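Local coordinates for protein FMN-dependent NADH:quinone oxidoreductase 1 (Bacillus anthracis, PDB 3U7I) that probably uses FMN and NADH to reduce electrophilic quinones and to cleave the azo bond of aromatic azo compounds to amines, at residues 8-13 with 47-52. Numbering follows the deposited sequence.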
ATOM      1  N   LEU C   8     -10.275  13.664 -13.460  1.00 14.70           N
ATOM      2  CA  LEU C   8      -8.915  13.152 -13.493  1.00 17.72           C
ATOM      3  C   LEU C   8      -8.905  11.629 -13.392  1.00 16.57           C
ATOM      4  O   LEU C   8      -9.439  11.054 -12.443  1.00 16.66           O
ATOM      5  CB  LEU C   8      -8.065  13.783 -12.376  1.00 17.75           C
ATOM      6  CG  LEU C   8      -6.627  13.290 -12.160  1.00 15.32           C
ATOM      7  CD1 LEU C   8      -5.736  13.567 -13.373  1.00 18.08           C
ATOM      8  CD2 LEU C   8      -6.028  13.893 -10.885  1.00 13.76           C
ATOM      9  N   ILE C   9      -8.308  10.991 -14.391  1.00 14.63           N
ATOM     10  CA  ILE C   9      -8.118   9.543 -14.380  1.00 18.54           C
ATOM     11  C   ILE C   9      -6.804   9.227 -13.673  1.00 18.17           C
ATOM     12  O   ILE C   9      -5.739   9.701 -14.083  1.00 16.53           O
ATOM     13  CB  ILE C   9      -8.063   8.939 -15.819  1.00 20.73           C
ATOM     14  CG1 ILE C   9      -9.109   9.584 -16.742  1.00 21.48           C
ATOM     15  CG2 ILE C   9      -8.195   7.403 -15.767  1.00 19.39           C
ATOM     16  CD1 ILE C   9     -10.522   9.514 -16.211  1.00 23.14           C
ATOM     17  N   ILE C  10      -6.894   8.441 -12.604  1.00 16.85           N
ATOM     18  CA  ILE C  10      -5.717   7.927 -11.912  1.00 17.04           C
ATOM     19  C   ILE C  10      -5.598   6.434 -12.214  1.00 17.76           C
ATOM     20  O   ILE C  10      -6.285   5.602 -11.612  1.00 16.90           O
ATOM     21  CB  ILE C  10      -5.794   8.155 -10.394  1.00 16.02           C
ATOM     22  CG1 ILE C  10      -5.986   9.641 -10.086  1.00 16.55           C
ATOM     23  CG2 ILE C  10      -4.548   7.591  -9.702  1.00 16.50           C
ATOM     24  CD1 ILE C  10      -6.757   9.900  -8.796  1.00 14.92           C
ATOM     25  N   ASN C  11      -4.747   6.116 -13.184  1.00 16.33           N
ATOM     26  CA  ASN C  11      -4.579   4.749 -13.654  1.00 18.18           C
ATOM     27  C   ASN C  11      -3.475   4.014 -12.881  1.00 17.30           C
ATOM     28  O   ASN C  11      -2.285   4.267 -13.090  1.00 15.86           O
ATOM     29  CB  ASN C  11      -4.281   4.761 -15.153  1.00 20.23           C
ATOM     30  CG  ASN C  11      -4.043   3.377 -15.716  1.00 24.46           C
ATOM     31  OD1 ASN C  11      -4.157   2.368 -15.011  1.00 21.86           O
ATOM     32  ND2 ASN C  11      -3.724   3.320 -17.010  1.00 29.09           N
ATOM     33  N   ALA C  12      -3.871   3.108 -11.995  1.00 15.29           N
ATOM     34  CA  ALA C  12      -2.901   2.408 -11.141  1.00 14.86           C
ATOM     35  C   ALA C  12      -2.511   1.009 -11.665  1.00 19.45           C
ATOM     36  O   ALA C  12      -1.999   0.173 -10.914  1.00 19.21           O
ATOM     37  CB  ALA C  12      -3.421   2.320  -9.707  1.00 12.80           C
ATOM     38  N   HIS C  13      -2.755   0.758 -12.949  1.00 22.58           N
ATOM     39  CA  HIS C  13      -2.461  -0.544 -13.536  1.00 20.76           C
ATOM     40  C   HIS C  13      -1.037  -0.599 -14.092  1.00 20.37           C
ATOM     41  O   HIS C  13      -0.674   0.210 -14.925  1.00 20.96           O
ATOM     42  CB  HIS C  13      -3.459  -0.874 -14.649  1.00 21.98           C
ATOM     43  CG  HIS C  13      -3.640  -2.345 -14.867  1.00 22.25           C
ATOM     44  ND1 HIS C  13      -2.595  -3.181 -15.199  1.00 25.10           N
ATOM     45  CD2 HIS C  13      -4.738  -3.133 -14.777  1.00 22.57           C
ATOM     46  CE1 HIS C  13      -3.042  -4.420 -15.313  1.00 26.01           C
ATOM     47  NE2 HIS C  13      -4.338  -4.419 -15.061  1.00 25.80           N
ATOM     48  N   ILE C  47      -3.346  10.542 -15.320  1.00 15.73           N
ATOM     49  CA  ILE C  47      -1.989  10.262 -14.874  1.00 13.90           C
ATOM     50  C   ILE C  47      -1.811   8.752 -14.816  1.00 12.44           C
ATOM     51  O   ILE C  47      -2.641   8.038 -14.254  1.00 16.58           O
ATOM     52  CB  ILE C  47      -1.667  10.938 -13.505  1.00 19.50           C
ATOM     53  CG1 ILE C  47      -0.224  10.649 -13.067  1.00 19.07           C
ATOM     54  CG2 ILE C  47      -2.654  10.509 -12.426  1.00 18.20           C
ATOM     55  CD1 ILE C  47       0.171  11.373 -11.785  1.00 19.97           C
ATOM     56  N   ASN C  48      -0.744   8.268 -15.436  1.00 12.44           N
ATOM     57  CA  ASN C  48      -0.455   6.843 -15.463  1.00 14.17           C
ATOM     58  C   ASN C  48       0.620   6.543 -14.437  1.00 14.93           C
ATOM     59  O   ASN C  48       1.783   6.889 -14.638  1.00 17.66           O
ATOM     60  CB  ASN C  48      -0.003   6.419 -16.862  1.00 16.87           C
ATOM     61  CG  ASN C  48      -1.133   6.449 -17.880  1.00 17.62           C
ATOM     62  OD1 ASN C  48      -2.280   6.117 -17.572  1.00 17.63           O
ATOM     63  ND2 ASN C  48      -0.810   6.847 -19.102  1.00 16.89           N
ATOM     64  N   LEU C  49       0.225   5.911 -13.333  1.00 16.38           N
ATOM     65  CA  LEU C  49       1.118   5.727 -12.188  1.00 15.88           C
ATOM     66  C   LEU C  49       2.300   4.813 -12.482  1.00 17.88           C
ATOM     67  O   LEU C  49       3.308   4.878 -11.787  1.00 20.54           O
ATOM     68  CB  LEU C  49       0.356   5.217 -10.961  1.00 12.54           C
ATOM     69  CG  LEU C  49      -0.835   6.071 -10.510  1.00 13.02           C
ATOM     70  CD1 LEU C  49      -1.397   5.577  -9.172  1.00 13.77           C
ATOM     71  CD2 LEU C  49      -0.442   7.534 -10.421  1.00 14.09           C
ATOM     72  N   TYR C  50       2.190   3.973 -13.510  1.00 18.17           N
ATOM     73  CA  TYR C  50       3.285   3.064 -13.857  1.00 18.61           C
ATOM     74  C   TYR C  50       4.005   3.476 -15.144  1.00 22.62           C
ATOM     75  O   TYR C  50       4.770   2.699 -15.720  1.00 23.41           O
ATOM     76  CB  TYR C  50       2.784   1.612 -13.923  1.00 18.77           C
ATOM     77  CG  TYR C  50       2.574   1.031 -12.546  1.00 16.66           C
ATOM     78  CD1 TYR C  50       1.410   1.293 -11.817  1.00 14.13           C
ATOM     79  CD2 TYR C  50       3.560   0.257 -11.955  1.00 16.57           C
ATOM     80  CE1 TYR C  50       1.240   0.774 -10.539  1.00 15.31           C
ATOM     81  CE2 TYR C  50       3.407  -0.254 -10.693  1.00 16.84           C
ATOM     82  CZ  TYR C  50       2.252  -0.002  -9.986  1.00 15.63           C
ATOM     83  OH  TYR C  50       2.149  -0.538  -8.721  1.00 16.79           O
ATOM     84  N   ASP C  51       3.764   4.715 -15.575  1.00 23.16           N
ATOM     85  CA  ASP C  51       4.449   5.264 -16.743  1.00 26.28           C
ATOM     86  C   ASP C  51       4.925   6.696 -16.496  1.00 25.07           C
ATOM     87  O   ASP C  51       6.072   7.038 -16.803  1.00 26.97           O
ATOM     88  CB  ASP C  51       3.541   5.212 -17.978  1.00 30.54           C
ATOM     89  CG  ASP C  51       4.296   5.468 -19.271  1.00 31.84           C
ATOM     90  OD1 ASP C  51       5.275   4.736 -19.554  1.00 29.28           O
ATOM     91  OD2 ASP C  51       3.907   6.409 -19.995  1.00 33.59           O
ATOM     92  N   ASP C  52       4.048   7.533 -15.950  1.00 22.63           N
ATOM     93  CA  ASP C  52       4.427   8.899 -15.601  1.00 23.61           C
ATOM     94  C   ASP C  52       5.347   8.869 -14.384  1.00 26.46           C
ATOM     95  O   ASP C  52       5.440   7.847 -13.694  1.00 29.16           O
ATOM     96  CB  ASP C  52       3.198   9.771 -15.309  1.00 21.56           C
ATOM     97  CG  ASP C  52       2.266   9.891 -16.498  1.00 25.26           C
ATOM     98  OD1 ASP C  52       2.744   9.831 -17.653  1.00 27.42           O
ATOM     99  OD2 ASP C  52       1.048  10.039 -16.281  1.00 26.95           O
TER
HETATM  100  O   HOH W   1      -0.316   3.060 -14.761  1.00 14.61           O
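I10 and L49 meet branch to branch, CG2 of I10 lying 3.8 Å from CD1 of L49, and the same methyl of L49 also rests against CB of A12. L49 reaches these two from the end of the neighbouring strand: chi1 (-56°) sets its CG beside the backbone N, and CD1, anti to CA, then extends to both partners. Further back, I10 and I47 lie side by side on this face of the sheet and point the same way, with CG1 of I10 4.2 Å from CG2 of I47; Y116 of helix 111-120 touches the side chains of both I47 and L49, and L113 touches that of L49. Beneath this apolar layer the backbones run parallel and I47 N donates to I9 O, I47 O accepts from N11 N, and L49 N donates to N11 O at 3.0 Å, carrying the pairing one residue beyond the end of strand 43-48. A water then bridges the two diverging segments, giving its hydrogens to N11 O and H13 O and accepting from Y50 N. The Y50 ring slants past the turn, its CE1 3.3 Å from A12 O, a buried carbonyl with no polar partner in the model.

On the other face, ND2 of N11 donates to OD1 of N48 over 3.2 Å, a bent bond (138° at the hydrogen) that arrives above the acceptor's carbonyl plane, the two amides standing 86° apart. Both ends have further partners: ND2 also binds V16 O, and OD1 accepts from Q46. The other arm of the N11 amide, OD1, takes H13 N at 3.0 Å, closing an Asx turn just past the strand. All this joins the two strands of a right-handed beta-alpha-beta crossover through helix 22-37, and the side chain of H13, at the end of the turn, comes within about 3 Å (nearest atoms) of that of S23, predicted to bind FMN, as expected of a flavodoxin-like fold.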